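Side-chain contacts in lipoteichoic acid primase (Listeria monocytogenes, PDB 4UOP), which has an extracellular catalytic domain of sulfatase-type alpha/beta fold that carries a magnesium ion: residues 199-202 against 203-207; 263-266 against 267-271. All blocks are in the same frame, centred on the assembly; numbering follows the deposited sequence.

In the fold
Following the chain from its N terminus, contact 1 (199-202 with 203-207) comes first, on helix 193-209, which leads into strand 214-219 of the mixed sheet. Contact 2 (263-266 with 267-271) lies near the C-terminal end of helix 246-271, ahead of strand 277-283. Each joins consecutive turns of one helix, so neither closes a loop; they follow in series and do not nest or cross. Their centres are about 12 Å apart and the two helices touch directly: the ring of F201 packs on K267 and S271, CE1 lying 3.5 Å from K267 O. Together they tie two helices of the sulfatase-type domain to each other, and contact 1 also reaches the sheet.

Contact 1 of 2, residues 199-202 against 203-207; sequences KAFP and ILEEQ
Residues 199-207 form one continuous helical run in which A200 O accepts L204 N at 3.3 Å and F201 O accepts E205 N at 2.8 Å, with a kink at P202, whose ring nitrogen has no hydrogen to give to the preceding turn. A200 O takes a second, weak bond from I203 N. F201 meets E205 one turn on. CG of F201 stands anti to its backbone nitrogen (chi1 173°), and E205 starts the same way and stays extended, which carries its carboxylate along to the ring: E205 OE1 comes 3.6 Å from F201 CE2, with ring and carboxylate planes 58° apart. E205 CB lies over one ring face, displaced toward the rim. The run belongs to helix 193-209 of the sulfatase-type alpha/beta domain, whose buried side, with A200 and L204, rests on L218, F214 and A216 of strand 214-219. I203 sends CG1 back along the helix, and its CD1 settles 3.7 Å from K199 O; outside the run, I203 touches F180 and F153. On the exposed side E206 N bonds to P202 O. E206 bends at chi2 (-42°), which turns its carboxylate toward a water that lies within hydrogen-bonding distance of both P202 O (2.8 Å) and E206 OE2 (2.7 Å), although more acceptors surround this water than it has protons to give.

Contact 2 of 2, residues 263-266 against 267-271; sequences EFIQ and KLKDS
Within the last turns of helix 246-271, F264 and L268 pack tightly, whereas Q266 and D270 meet more loosely at the solvent. On the buried side, L268 CD1 sits over one face of the F264 ring, 4.2 Å from its centroid and off-centre toward the rim, a CH-pi contact; the closest carbon pair is F264 CE2 to L268 CD1 at 3.8 Å. F264 CG is anti to the backbone nitrogen (chi1 177°), which lays the ring beside the following turn, where both methyls of L268 reach it. The backbone bond from L268 N to F264 O, 3.0 Å, joins the same two residues. I265 and K269 run side by side in the same direction, I265 CG2 against K269 CE at 3.8 Å, the aliphatic part of the lysine lying alongside the isoleucine. On the exposed side the side-chain contact is polar: Q266, bent at chi2 (57°), swings its amide toward the following turn, and NE2 donates to D270 OD1 at 3.0 Å. The bond is bent, 141° at the hydrogen; it lies in the amide plane but meets the oxygen from above the carboxylate plane. D270 N also bonds to Q266 O at 2.9 Å, giving this pair two direct links. K269 makes a cation-pi contact with W274, just after the helix, which also packs on I265 and L268 as the chain heads for strand 277-283. Toward helix 193-209, F264 stacks on Y197 and K267 NZ bonds to N198 OD1.

Contact 1 of 2, residues 199-202 against 203-207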
ATOM      1  N   LYS B 199      16.381 -15.869 -25.995  1.00 20.05           N
ATOM      2  CA  LYS B 199      15.157 -16.461 -26.508  1.00 21.41           C
ATOM      3  C   LYS B 199      14.218 -15.422 -27.116  1.00 20.82           C
ATOM      4  O   LYS B 199      13.466 -15.750 -28.013  1.00 21.06           O
ATOM      5  CB  LYS B 199      14.457 -17.290 -25.447  1.00 24.47           C
ATOM      6  CG  LYS B 199      15.261 -18.541 -25.090  1.00 28.54           C
ATOM      7  CD  LYS B 199      14.471 -19.498 -24.224  1.00 32.60           C
ATOM      8  CE  LYS B 199      15.166 -20.844 -24.106  1.00 34.84           C
ATOM      9  NZ  LYS B 199      14.984 -21.676 -25.330  1.00 37.34           N
ATOM     10  N   ALA B 200      14.297 -14.172 -26.682  1.00 19.66           N
ATOM     11  CA  ALA B 200      13.470 -13.117 -27.305  1.00 19.56           C
ATOM     12  C   ALA B 200      14.003 -12.734 -28.690  1.00 20.27           C
ATOM     13  O   ALA B 200      13.233 -12.538 -29.635  1.00 19.45           O
ATOM     14  CB  ALA B 200      13.391 -11.888 -26.415  1.00 19.66           C
ATOM     15  N   PHE B 201      15.321 -12.640 -28.814  1.00 21.04           N
ATOM     16  CA  PHE B 201      15.925 -12.095 -30.011  1.00 22.33           C
ATOM     17  C   PHE B 201      15.455 -12.763 -31.327  1.00 23.26           C
ATOM     18  O   PHE B 201      15.127 -12.059 -32.284  1.00 22.61           O
ATOM     19  CB  PHE B 201      17.463 -12.062 -29.897  1.00 23.79           C
ATOM     20  CG  PHE B 201      18.135 -11.664 -31.171  1.00 25.08           C
ATOM     21  CD1 PHE B 201      18.239 -10.327 -31.521  1.00 26.38           C
ATOM     22  CD2 PHE B 201      18.618 -12.627 -32.043  1.00 26.76           C
ATOM     23  CE1 PHE B 201      18.838  -9.957 -32.716  1.00 26.58           C
ATOM     24  CE2 PHE B 201      19.216 -12.266 -33.232  1.00 28.22           C
ATOM     25  CZ  PHE B 201      19.325 -10.930 -33.565  1.00 26.55           C
ATOM     26  N   PRO B 202      15.434 -14.113 -31.390  1.00 22.77           N
ATOM     27  CA  PRO B 202      15.031 -14.769 -32.636  1.00 23.97           C
ATOM     28  C   PRO B 202      13.597 -14.440 -33.049  1.00 22.81           C
ATOM     29  O   PRO B 202      13.291 -14.422 -34.230  1.00 24.07           O
ATOM     30  CB  PRO B 202      15.171 -16.263 -32.311  1.00 24.17           C
ATOM     31  CG  PRO B 202      16.198 -16.318 -31.232  1.00 24.30           C
ATOM     32  CD  PRO B 202      16.010 -15.071 -30.422  1.00 23.60           C
ATOM     33  N   ILE B 203      12.738 -14.172 -32.078  1.00 22.25           N
ATOM     34  CA  ILE B 203      11.366 -13.788 -32.360  1.00 21.82           C
ATOM     35  C   ILE B 203      11.349 -12.425 -33.039  1.00 21.13           C
ATOM     36  O   ILE B 203      10.641 -12.241 -34.028  1.00 21.35           O
ATOM     37  CB  ILE B 203      10.514 -13.758 -31.074  1.00 23.15           C
ATOM     38  CG1 ILE B 203      10.361 -15.185 -30.545  1.00 25.52           C
ATOM     39  CG2 ILE B 203       9.148 -13.140 -31.350  1.00 23.08           C
ATOM     40  CD1 ILE B 203       9.946 -15.243 -29.104  1.00 27.16           C
ATOM     41  N   LEU B 204      12.138 -11.488 -32.515  1.00 19.86           N
ATOM     42  CA  LEU B 204      12.253 -10.144 -33.083  1.00 20.98           C
ATOM     43  C   LEU B 204      12.889 -10.186 -34.474  1.00 21.67           C
ATOM     44  O   LEU B 204      12.455  -9.475 -35.369  1.00 18.54           O
ATOM     45  CB  LEU B 204      13.072  -9.225 -32.175  1.00 21.69           C
ATOM     46  CG  LEU B 204      12.697  -9.176 -30.681  1.00 22.57           C
ATOM     47  CD1 LEU B 204      13.433  -8.052 -29.957  1.00 23.20           C
ATOM     48  CD2 LEU B 204      11.200  -9.066 -30.492  1.00 23.07           C
ATOM     49  N   GLU B 205      13.928 -11.008 -34.627  1.00 21.26           N
ATOM     50  CA  GLU B 205      14.620 -11.153 -35.903  1.00 24.69           C
ATOM     51  C   GLU B 205      13.688 -11.658 -37.008  1.00 24.43           C
ATOM     52  O   GLU B 205      13.762 -11.193 -38.142  1.00 24.09           O
ATOM     53  CB  GLU B 205      15.825 -12.100 -35.751  1.00 29.51           C
ATOM     54  CG  GLU B 205      16.747 -12.120 -36.958  1.00 34.40           C
ATOM     55  CD  GLU B 205      18.005 -12.938 -36.716  1.00 39.38           C
ATOM     56  OE1 GLU B 205      17.899 -14.036 -36.126  1.00 46.10           O
ATOM     57  OE2 GLU B 205      19.099 -12.473 -37.103  1.00 46.34           O
ATOM     58  N   GLU B 206      12.793 -12.588 -36.681  1.00 24.81           N
ATOM     59  CA  GLU B 206      11.865 -13.080 -37.692  1.00 25.76           C
ATOM     60  C   GLU B 206      10.801 -12.059 -38.060  1.00 24.21           C
ATOM     61  O   GLU B 206      10.416 -11.976 -39.223  1.00 22.98           O
ATOM     62  CB  GLU B 206      11.255 -14.418 -37.288  1.00 29.64           C
ATOM     63  CG  GLU B 206      12.269 -15.562 -37.415  1.00 35.05           C
ATOM     64  CD  GLU B 206      13.129 -15.503 -38.693  1.00 38.88           C
ATOM     65  OE1 GLU B 206      12.587 -15.753 -39.799  1.00 43.15           O
ATOM     66  OE2 GLU B 206      14.355 -15.221 -38.597  1.00 39.76           O
ATOM     67  N   GLN B 207      10.362 -11.255 -37.092  1.00 20.98           N
ATOM     68  CA  GLN B 207       9.430 -10.180 -37.411  1.00 21.40           C
ATOM     69  C   GLN B 207      10.101  -9.133 -38.295  1.00 20.62           C
ATOM     70  O   GLN B 207       9.509  -8.635 -39.258  1.00 21.56           O
ATOM     71  CB  GLN B 207       8.912  -9.528 -36.131  1.00 21.62           C
ATOM     72  CG  GLN B 207       7.916 -10.392 -35.386  1.00 22.17           C
ATOM     73  CD  GLN B 207       7.515  -9.780 -34.062  1.00 22.31           C
ATOM     74  OE1 GLN B 207       8.368  -9.470 -33.224  1.00 22.74           O
ATOM     75  NE2 GLN B 207       6.223  -9.557 -33.884  1.00 22.87           N
TER
HETATM   76  O   HOH W   1      14.926 -15.855 -36.040  1.00 30.75           O

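Contact 2 of 2, residues 263-266 against 267-271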
ATOM      1  N   GLU B 263      25.202  -7.383 -24.553  1.00 20.05           N
ATOM      2  CA  GLU B 263      25.203  -8.456 -25.544  1.00 22.19           C
ATOM      3  C   GLU B 263      23.934  -8.453 -26.418  1.00 20.86           C
ATOM      4  O   GLU B 263      24.004  -8.734 -27.620  1.00 19.71           O
ATOM      5  CB  GLU B 263      25.421  -9.814 -24.875  1.00 24.54           C
ATOM      6  CG  GLU B 263      26.839  -9.928 -24.318  1.00 27.47           C
ATOM      7  CD  GLU B 263      27.097 -11.204 -23.532  1.00 30.61           C
ATOM      8  OE1 GLU B 263      26.362 -12.195 -23.712  1.00 36.60           O
ATOM      9  OE2 GLU B 263      28.043 -11.203 -22.715  1.00 34.95           O
ATOM     10  N   PHE B 264      22.791  -8.153 -25.803  1.00 19.27           N
ATOM     11  CA  PHE B 264      21.528  -8.034 -26.516  1.00 19.13           C
ATOM     12  C   PHE B 264      21.610  -6.878 -27.517  1.00 19.06           C
ATOM     13  O   PHE B 264      21.231  -7.042 -28.690  1.00 18.78           O
ATOM     14  CB  PHE B 264      20.394  -7.856 -25.515  1.00 18.93           C
ATOM     15  CG  PHE B 264      19.039  -7.659 -26.123  1.00 18.99           C
ATOM     16  CD1 PHE B 264      18.483  -8.616 -26.970  1.00 18.81           C
ATOM     17  CD2 PHE B 264      18.286  -6.554 -25.786  1.00 19.44           C
ATOM     18  CE1 PHE B 264      17.218  -8.434 -27.507  1.00 19.70           C
ATOM     19  CE2 PHE B 264      17.019  -6.377 -26.320  1.00 19.65           C
ATOM     20  CZ  PHE B 264      16.485  -7.315 -27.176  1.00 19.35           C
ATOM     21  N   ILE B 265      22.149  -5.742 -27.077  1.00 19.49           N
ATOM     22  CA  ILE B 265      22.350  -4.589 -27.949  1.00 21.51           C
ATOM     23  C   ILE B 265      23.262  -4.938 -29.135  1.00 22.47           C
ATOM     24  O   ILE B 265      22.976  -4.570 -30.268  1.00 21.42           O
ATOM     25  CB  ILE B 265      22.927  -3.384 -27.172  1.00 21.66           C
ATOM     26  CG1 ILE B 265      21.893  -2.833 -26.192  1.00 22.13           C
ATOM     27  CG2 ILE B 265      23.375  -2.285 -28.118  1.00 21.74           C
ATOM     28  CD1 ILE B 265      22.451  -1.870 -25.166  1.00 22.94           C
ATOM     29  N   GLN B 266      24.349  -5.657 -28.880  1.00 23.06           N
ATOM     30  CA  GLN B 266      25.267  -6.010 -29.957  1.00 25.06           C
ATOM     31  C   GLN B 266      24.574  -6.898 -31.019  1.00 23.38           C
ATOM     32  O   GLN B 266      24.825  -6.746 -32.221  1.00 23.03           O
ATOM     33  CB  GLN B 266      26.533  -6.671 -29.409  1.00 26.91           C
ATOM     34  CG  GLN B 266      27.643  -6.861 -30.434  1.00 30.52           C
ATOM     35  CD  GLN B 266      28.065  -5.553 -31.080  1.00 31.97           C
ATOM     36  OE1 GLN B 266      28.469  -4.613 -30.402  1.00 35.17           O
ATOM     37  NE2 GLN B 266      27.924  -5.474 -32.390  1.00 35.05           N
ATOM     38  N   LYS B 267      23.687  -7.789 -30.584  1.00 23.35           N
ATOM     39  CA  LYS B 267      22.900  -8.599 -31.512  1.00 24.69           C
ATOM     40  C   LYS B 267      21.897  -7.767 -32.307  1.00 22.88           C
ATOM     41  O   LYS B 267      21.705  -8.014 -33.490  1.00 21.91           O
ATOM     42  CB  LYS B 267      22.194  -9.746 -30.791  1.00 27.12           C
ATOM     43  CG  LYS B 267      23.179 -10.798 -30.316  1.00 31.75           C
ATOM     44  CD  LYS B 267      22.559 -11.783 -29.337  1.00 35.24           C
ATOM     45  CE  LYS B 267      21.674 -12.805 -30.029  1.00 37.68           C
ATOM     46  NZ  LYS B 267      21.569 -14.059 -29.234  1.00 39.79           N
ATOM     47  N   LEU B 268      21.263  -6.798 -31.652  1.00 21.95           N
ATOM     48  CA  LEU B 268      20.381  -5.864 -32.339  1.00 21.63           C
ATOM     49  C   LEU B 268      21.167  -5.058 -33.378  1.00 22.17           C
ATOM     50  O   LEU B 268      20.653  -4.769 -34.450  1.00 23.04           O
ATOM     51  CB  LEU B 268      19.696  -4.912 -31.350  1.00 20.84           C
ATOM     52  CG  LEU B 268      18.731  -5.503 -30.319  1.00 20.78           C
ATOM     53  CD1 LEU B 268      18.241  -4.409 -29.383  1.00 19.84           C
ATOM     54  CD2 LEU B 268      17.565  -6.260 -30.963  1.00 20.90           C
ATOM     55  N   LYS B 269      22.399  -4.675 -33.058  1.00 22.57           N
ATOM     56  CA  LYS B 269      23.229  -3.920 -34.002  1.00 24.03           C
ATOM     57  C   LYS B 269      23.624  -4.786 -35.208  1.00 25.21           C
ATOM     58  O   LYS B 269      23.422  -4.379 -36.354  1.00 25.11           O
ATOM     59  CB  LYS B 269      24.470  -3.320 -33.316  1.00 25.43           C
ATOM     60  CG  LYS B 269      24.166  -2.173 -32.365  1.00 27.23           C
ATOM     61  CD  LYS B 269      25.403  -1.590 -31.711  1.00 30.33           C
ATOM     62  CE  LYS B 269      25.056  -0.349 -30.907  1.00 32.75           C
ATOM     63  NZ  LYS B 269      26.222   0.215 -30.179  1.00 36.90           N
ATOM     64  N   ASP B 270      24.178  -5.969 -34.945  1.00 25.89           N
ATOM     65  CA  ASP B 270      24.619  -6.887 -36.004  1.00 27.99           C
ATOM     66  C   ASP B 270      23.498  -7.281 -36.954  1.00 27.89           C
ATOM     67  O   ASP B 270      23.707  -7.374 -38.158  1.00 25.72           O
ATOM     68  CB  ASP B 270      25.207  -8.167 -35.407  1.00 30.97           C
ATOM     69  CG  ASP B 270      26.526  -7.934 -34.704  1.00 34.48           C
ATOM     70  OD1 ASP B 270      27.164  -6.891 -34.954  1.00 36.42           O
ATOM     71  OD2 ASP B 270      26.931  -8.813 -33.907  1.00 37.28           O
ATOM     72  N   SER B 271      22.305  -7.498 -36.400  1.00 25.20           N
ATOM     73  CA  SER B 271      21.177  -7.945 -37.164  1.00 24.95           C
ATOM     74  C   SER B 271      20.557  -6.857 -38.025  1.00 24.28           C
ATOM     75  O   SER B 271      19.817  -7.181 -38.952  1.00 25.30           O
ATOM     76  CB  SER B 271      20.098  -8.495 -36.232  1.00 25.48           C
ATOM     77  OG  SER B 271      19.509  -7.453 -35.482  1.00 24.51           O
TER